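Local coordinates for type IV pilus secretin PilQ family protein (Vibrio cholerae, PDB 6W6M) that forms a fourteen-subunit outer-membrane secretin channel that probably lets the type IV competence pilus pass during natural transformation, at residues Q438-P443 with K458-S463; V482-R487 with D502-G507. All blocks are in the same frame, centred on the assembly; numbering follows the deposited sequence.

Interaction 1. Residues Q438-P443 with K458-S463; sequences QGTEIP and KKAVLS
Thr-440 and Ala-460 face each other as a hydrogen-bonded pair in an antiparallel hairpin of the secretin domain, joining strands 434-444 and 456-471; the axes of 440-443 and 458-463 run at 156° and come within 4.7 Å. Thr-440 N reaches Ala-460 O at 3.0 Å, and Ala-460 N returns to Thr-440 O at 2.9 Å. Beside this pair the methyls Thr-440 CG2 and Ala-460 CB meet at 3.9 Å. The backbones come nearest at Gly-439, whose CA lies 3.9 Å from Val-461 CA; Val-461 CG1, anti to the carbonyl carbon (chi1 -64°), sits 3.8 Å from Gly-439 CA. The loose side is the lysine end: Lys-459 is exposed to solvent, and Lys-458 leads its amine away. Lys-459 NZ stays 5.4 Å from Glu-441 OE2, and the Glu-441 carboxylate instead forms a salt bridge with Arg-505 of a neighbouring subunit. Gln-438 OE1 accepts a bond from Gln-504 NE2 of that subunit, and Thr-440 OG1 bonds its Ile-501 O and Asp-502 OD1. Main-chain bonds therefore hold the hairpin, while the polar ends of Gln-438, Thr-440 and Glu-441 join subunits.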
loop_
_atom_site.group_PDB
_atom_site.type_symbol
_atom_site.label_atom_id
_atom_site.label_comp_id
_atom_site.label_asym_id
_atom_site.label_seq_id
_atom_site.Cartn_x
_atom_site.Cartn_y
_atom_site.Cartn_z
ATOM N N GLN A 438 16.919 -13.547 39.259
ATOM C CA GLN A 438 16.094 -14.662 39.720
ATOM C C GLN A 438 14.635 -14.223 39.725
ATOM O O GLN A 438 14.279 -13.294 40.451
ATOM C CB GLN A 438 16.524 -15.103 41.103
ATOM C CG GLN A 438 15.910 -16.389 41.540
ATOM C CD GLN A 438 16.132 -16.667 42.996
ATOM O OE1 GLN A 438 16.643 -17.715 43.364
ATOM N NE2 GLN A 438 15.753 -15.728 43.840
ATOM N N GLY A 439 13.788 -14.878 38.940
ATOM C CA GLY A 439 12.386 -14.498 38.924
ATOM C C GLY A 439 11.529 -15.186 37.890
ATOM O O GLY A 439 11.678 -16.384 37.678
ATOM N N THR A 440 10.609 -14.460 37.255
ATOM C CA THR A 440 9.765 -15.018 36.201
ATOM C C THR A 440 9.687 -14.075 35.006
ATOM O O THR A 440 9.962 -12.881 35.099
ATOM C CB THR A 440 8.340 -15.320 36.691
ATOM O OG1 THR A 440 7.624 -16.050 35.692
ATOM C CG2 THR A 440 7.590 -14.051 36.998
ATOM N N GLU A 441 9.285 -14.628 33.868
ATOM C CA GLU A 441 9.087 -13.867 32.639
ATOM C C GLU A 441 7.639 -14.015 32.196
ATOM O O GLU A 441 7.196 -15.123 31.893
ATOM C CB GLU A 441 10.032 -14.340 31.541
ATOM C CG GLU A 441 11.486 -14.210 31.884
ATOM C CD GLU A 441 12.366 -14.586 30.728
ATOM O OE1 GLU A 441 11.828 -15.124 29.741
ATOM O OE2 GLU A 441 13.589 -14.339 30.795
ATOM N N ILE A 442 6.922 -12.908 32.144
ATOM C CA ILE A 442 5.491 -12.924 31.839
ATOM C C ILE A 442 5.296 -12.720 30.337
ATOM O O ILE A 442 5.830 -11.754 29.774
ATOM C CB ILE A 442 4.764 -11.852 32.645
ATOM C CG1 ILE A 442 5.006 -12.059 34.133
ATOM C CG2 ILE A 442 3.285 -11.895 32.386
ATOM C CD1 ILE A 442 4.557 -13.384 34.630
ATOM N N PRO A 443 4.573 -13.642 29.694
ATOM C CA PRO A 443 4.295 -13.514 28.270
ATOM C C PRO A 443 3.188 -12.497 28.113
ATOM O O PRO A 443 2.095 -12.698 28.633
ATOM C CB PRO A 443 3.776 -14.899 27.895
ATOM C CG PRO A 443 3.162 -15.413 29.147
ATOM C CD PRO A 443 4.013 -14.879 30.262
ATOM N N LYS A 458 7.948 -9.737 29.609
ATOM C CA LYS A 458 8.311 -8.731 30.589
ATOM C C LYS A 458 8.941 -9.508 31.755
ATOM O O LYS A 458 8.630 -10.677 31.971
ATOM C CB LYS A 458 7.090 -7.941 31.048
ATOM C CG LYS A 458 7.412 -6.889 32.094
ATOM C CD LYS A 458 8.370 -5.841 31.558
ATOM C CE LYS A 458 8.550 -4.704 32.551
ATOM N NZ LYS A 458 9.640 -3.776 32.150
ATOM N N LYS A 459 9.815 -8.865 32.515
ATOM C CA LYS A 459 10.513 -9.544 33.593
ATOM C C LYS A 459 9.974 -9.117 34.946
ATOM O O LYS A 459 9.610 -7.958 35.143
ATOM C CB LYS A 459 12.007 -9.267 33.527
ATOM C CG LYS A 459 12.671 -9.819 32.305
ATOM C CD LYS A 459 14.150 -9.547 32.351
ATOM C CE LYS A 459 14.836 -10.052 31.104
ATOM N NZ LYS A 459 16.265 -9.656 31.071
ATOM N N ALA A 460 9.923 -10.063 35.875
ATOM C CA ALA A 460 9.589 -9.808 37.267
ATOM C C ALA A 460 10.619 -10.578 38.082
ATOM O O ALA A 460 10.407 -11.741 38.424
ATOM C CB ALA A 460 8.171 -10.230 37.573
ATOM N N VAL A 461 11.749 -9.932 38.362
ATOM C CA VAL A 461 12.930 -10.589 38.897
ATOM C C VAL A 461 13.473 -9.792 40.075
ATOM O O VAL A 461 13.158 -8.623 40.264
ATOM C CB VAL A 461 14.035 -10.764 37.829
ATOM C CG1 VAL A 461 13.577 -11.675 36.725
ATOM C CG2 VAL A 461 14.444 -9.426 37.272
ATOM N N LEU A 462 14.256 -10.476 40.912
ATOM C CA LEU A 462 15.176 -9.803 41.864
ATOM C C LEU A 462 16.576 -9.757 41.245
ATOM O O LEU A 462 17.199 -10.820 41.132
ATOM C CB LEU A 462 15.176 -10.588 43.179
ATOM C CG LEU A 462 16.397 -10.389 44.073
ATOM C CD1 LEU A 462 16.271 -9.114 44.889
ATOM C CD2 LEU A 462 16.593 -11.587 44.988
ATOM N N SER A 463 17.035 -8.569 40.845
ATOM C CA SER A 463 18.203 -8.472 39.988
ATOM C C SER A 463 19.199 -7.436 40.472
ATOM O O SER A 463 18.833 -6.415 41.061
ATOM C CB SER A 463 17.813 -8.143 38.557
ATOM O OG SER A 463 17.209 -6.874 38.466
#

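Interaction 2. Residues V482-R487 with D502-G507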
loop_
_atom_site.group_PDB
_atom_site.type_symbol
_atom_site.label_atom_id
_atom_site.label_comp_id
_atom_site.label_asym_id
_atom_site.label_seq_id
_atom_site.Cartn_x
_atom_site.Cartn_y
_atom_site.Cartn_z
ATOM N N VAL A 482 19.520 -1.904 41.072
ATOM C CA VAL A 482 19.053 -3.025 41.949
ATOM C C VAL A 482 17.519 -3.054 41.962
ATOM O O VAL A 482 16.928 -2.029 42.334
ATOM C CB VAL A 482 19.597 -2.859 43.382
ATOM C CG1 VAL A 482 19.126 -3.969 44.305
ATOM C CG2 VAL A 482 21.111 -2.737 43.409
ATOM N N THR A 483 16.890 -4.172 41.563
ATOM C CA THR A 483 15.432 -4.225 41.533
ATOM C C THR A 483 14.915 -5.461 42.250
ATOM O O THR A 483 15.622 -6.454 42.407
ATOM C CB THR A 483 14.850 -4.224 40.101
ATOM O OG1 THR A 483 14.798 -5.558 39.591
ATOM C CG2 THR A 483 15.665 -3.375 39.160
ATOM N N GLN A 484 13.645 -5.394 42.641
ATOM C CA GLN A 484 12.941 -6.524 43.240
ATOM C C GLN A 484 11.464 -6.459 42.872
ATOM O O GLN A 484 10.689 -5.823 43.583
ATOM C CB GLN A 484 13.107 -6.513 44.745
ATOM C CG GLN A 484 12.640 -7.765 45.396
ATOM C CD GLN A 484 12.753 -7.707 46.880
ATOM O OE1 GLN A 484 12.916 -8.724 47.532
ATOM N NE2 GLN A 484 12.665 -6.513 47.429
ATOM N N ASP A 485 11.061 -7.141 41.807
ATOM C CA ASP A 485 9.686 -7.121 41.321
ATOM C C ASP A 485 9.016 -8.473 41.535
ATOM O O ASP A 485 9.669 -9.497 41.701
ATOM C CB ASP A 485 9.626 -6.757 39.841
ATOM C CG ASP A 485 10.529 -5.615 39.487
ATOM O OD1 ASP A 485 10.674 -4.682 40.296
ATOM O OD2 ASP A 485 11.108 -5.649 38.386
ATOM N N ARG A 486 7.689 -8.450 41.500
ATOM C CA ARG A 486 6.871 -9.639 41.675
ATOM C C ARG A 486 5.685 -9.591 40.734
ATOM O O ARG A 486 5.427 -8.581 40.093
ATOM C CB ARG A 486 6.338 -9.706 43.100
ATOM C CG ARG A 486 7.377 -9.949 44.174
ATOM C CD ARG A 486 6.739 -9.821 45.546
ATOM N NE ARG A 486 6.259 -8.463 45.781
ATOM C CZ ARG A 486 5.658 -8.061 46.896
ATOM N NH1 ARG A 486 5.452 -8.916 47.888
ATOM N NH2 ARG A 486 5.258 -6.803 47.016
ATOM N N ARG A 487 4.955 -10.694 40.664
ATOM C CA ARG A 487 3.769 -10.782 39.826
ATOM C C ARG A 487 2.576 -10.356 40.664
ATOM O O ARG A 487 2.408 -10.829 41.790
ATOM C CB ARG A 487 3.594 -12.203 39.294
ATOM C CG ARG A 487 2.266 -12.476 38.674
ATOM C CD ARG A 487 2.006 -13.947 38.591
ATOM N NE ARG A 487 0.719 -14.222 37.973
ATOM C CZ ARG A 487 0.205 -15.434 37.827
ATOM N NH1 ARG A 487 0.870 -16.488 38.259
ATOM N NH2 ARG A 487 -0.975 -15.589 37.256
ATOM N N ASP A 502 4.306 -5.705 40.462
ATOM C CA ASP A 502 4.641 -4.853 41.601
ATOM C C ASP A 502 6.151 -4.692 41.708
ATOM O O ASP A 502 6.870 -5.687 41.769
ATOM C CB ASP A 502 4.106 -5.450 42.896
ATOM C CG ASP A 502 2.613 -5.369 42.996
ATOM O OD1 ASP A 502 1.995 -4.615 42.223
ATOM O OD2 ASP A 502 2.043 -6.061 43.857
ATOM N N THR A 503 6.628 -3.448 41.784
ATOM C CA THR A 503 8.043 -3.148 41.597
ATOM C C THR A 503 8.644 -2.378 42.767
ATOM O O THR A 503 7.945 -1.702 43.515
ATOM C CB THR A 503 8.274 -2.340 40.293
ATOM O OG1 THR A 503 7.537 -1.113 40.332
ATOM C CG2 THR A 503 7.833 -3.130 39.085
ATOM N N GLN A 504 9.964 -2.514 42.916
ATOM C CA GLN A 504 10.829 -1.644 43.711
ATOM C C GLN A 504 12.132 -1.494 42.956
ATOM O O GLN A 504 12.736 -2.497 42.587
ATOM C CB GLN A 504 11.129 -2.212 45.091
ATOM C CG GLN A 504 9.970 -2.294 46.000
ATOM C CD GLN A 504 10.330 -2.929 47.310
ATOM O OE1 GLN A 504 11.274 -3.697 47.394
ATOM N NE2 GLN A 504 9.580 -2.610 48.346
ATOM N N ARG A 505 12.572 -0.265 42.720
ATOM C CA ARG A 505 13.719 -0.037 41.859
ATOM C C ARG A 505 14.556 1.113 42.382
ATOM O O ARG A 505 14.041 2.087 42.920
ATOM C CB ARG A 505 13.287 0.262 40.422
ATOM C CG ARG A 505 12.785 -0.935 39.693
ATOM C CD ARG A 505 12.113 -0.595 38.395
ATOM N NE ARG A 505 11.535 -1.799 37.811
ATOM C CZ ARG A 505 10.735 -1.822 36.752
ATOM N NH1 ARG A 505 10.402 -0.698 36.142
ATOM N NH2 ARG A 505 10.258 -2.973 36.310
ATOM N N ILE A 506 15.864 0.998 42.191
ATOM C CA ILE A 506 16.774 2.092 42.480
ATOM C C ILE A 506 17.940 2.013 41.509
ATOM O O ILE A 506 18.482 0.937 41.243
ATOM C CB ILE A 506 17.224 2.075 43.960
ATOM C CG1 ILE A 506 18.054 3.308 44.280
ATOM C CG2 ILE A 506 17.986 0.825 44.304
ATOM C CD1 ILE A 506 18.258 3.511 45.720
ATOM N N GLY A 507 18.295 3.162 40.956
ATOM C CA GLY A 507 19.406 3.279 40.038
ATOM C C GLY A 507 20.237 4.512 40.311
ATOM O O GLY A 507 19.693 5.606 40.416
#
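Asp-485 spends its two carboxylate oxygens on different partners across the hairpin of strands 475-493 and 496-513. OD2 lies in the plane of the Arg-505 guanidinium, at its edge, and makes a salt bridge to NH2 at 3.5 Å; the bond is nearly straight (167°) but weak because long, and the two planes are turned 66° apart. OD1 accepts a second weak bond from Gln-504 N and rests 3.3 Å from Thr-503 CA. With CG beside the backbone N (chi1 -44°), the Asp-485 carboxylate also packs on Thr-503 CG2, and that methyl covers one face of the guanidinium near its rim.

Strand pairing is interrupted at Asp-485. Around it Val-482 with Ile-506 and Arg-486 with Asp-502 each exchange two main-chain bonds, while Gln-484 N gives one to Gln-504 O at 3.0 Å. The two glutamine side chains run side by side, and Gln-484 NE2 meets Gln-504 OE1 in a weak bond of 3.1 Å. Gln-504 NE2 and Asp-502 OD1 hydrogen-bond Gln-438 and Thr-440 of a neighbouring subunit, respectively, and Arg-505 NH1 forms a salt bridge with its Glu-441. Thr-483 OG1 bonds Ser-463 OG of its own chain.

Strand 456-471 flanks strand 475-493, Thr-483 and Ser-463 also bonding through their backbones. A strand of the neighbouring subunit pairs with strand 496-513, continuing the secretin-domain sheet from subunit to subunit, and strands 320-347 and 549-568 pack against the side carrying Val-482, Gln-484, Gln-504 and Ile-506.

Interactions 1 and 2 are successive antiparallel hairpins of one four-stranded sheet, with centres about 10 Å apart. They meet where strands 456-471 and 475-493 pair: Val-461 O lies 3.0 Å from Asp-485 N, a probable hydrogen bond. Each is partly buried and contains one of the sheet's outermost strands, so the two edges complement each other around the ring: the edge strand 434-444 of one copy continues into the edge strand 496-513 of the next. Their chemistry differs. Interaction 1 relies on backbone bonds and small apolar contacts, without a salt bridge between its segments; interaction 2 adds weak carboxylate-guanidinium and amide-amide bonds across its strands.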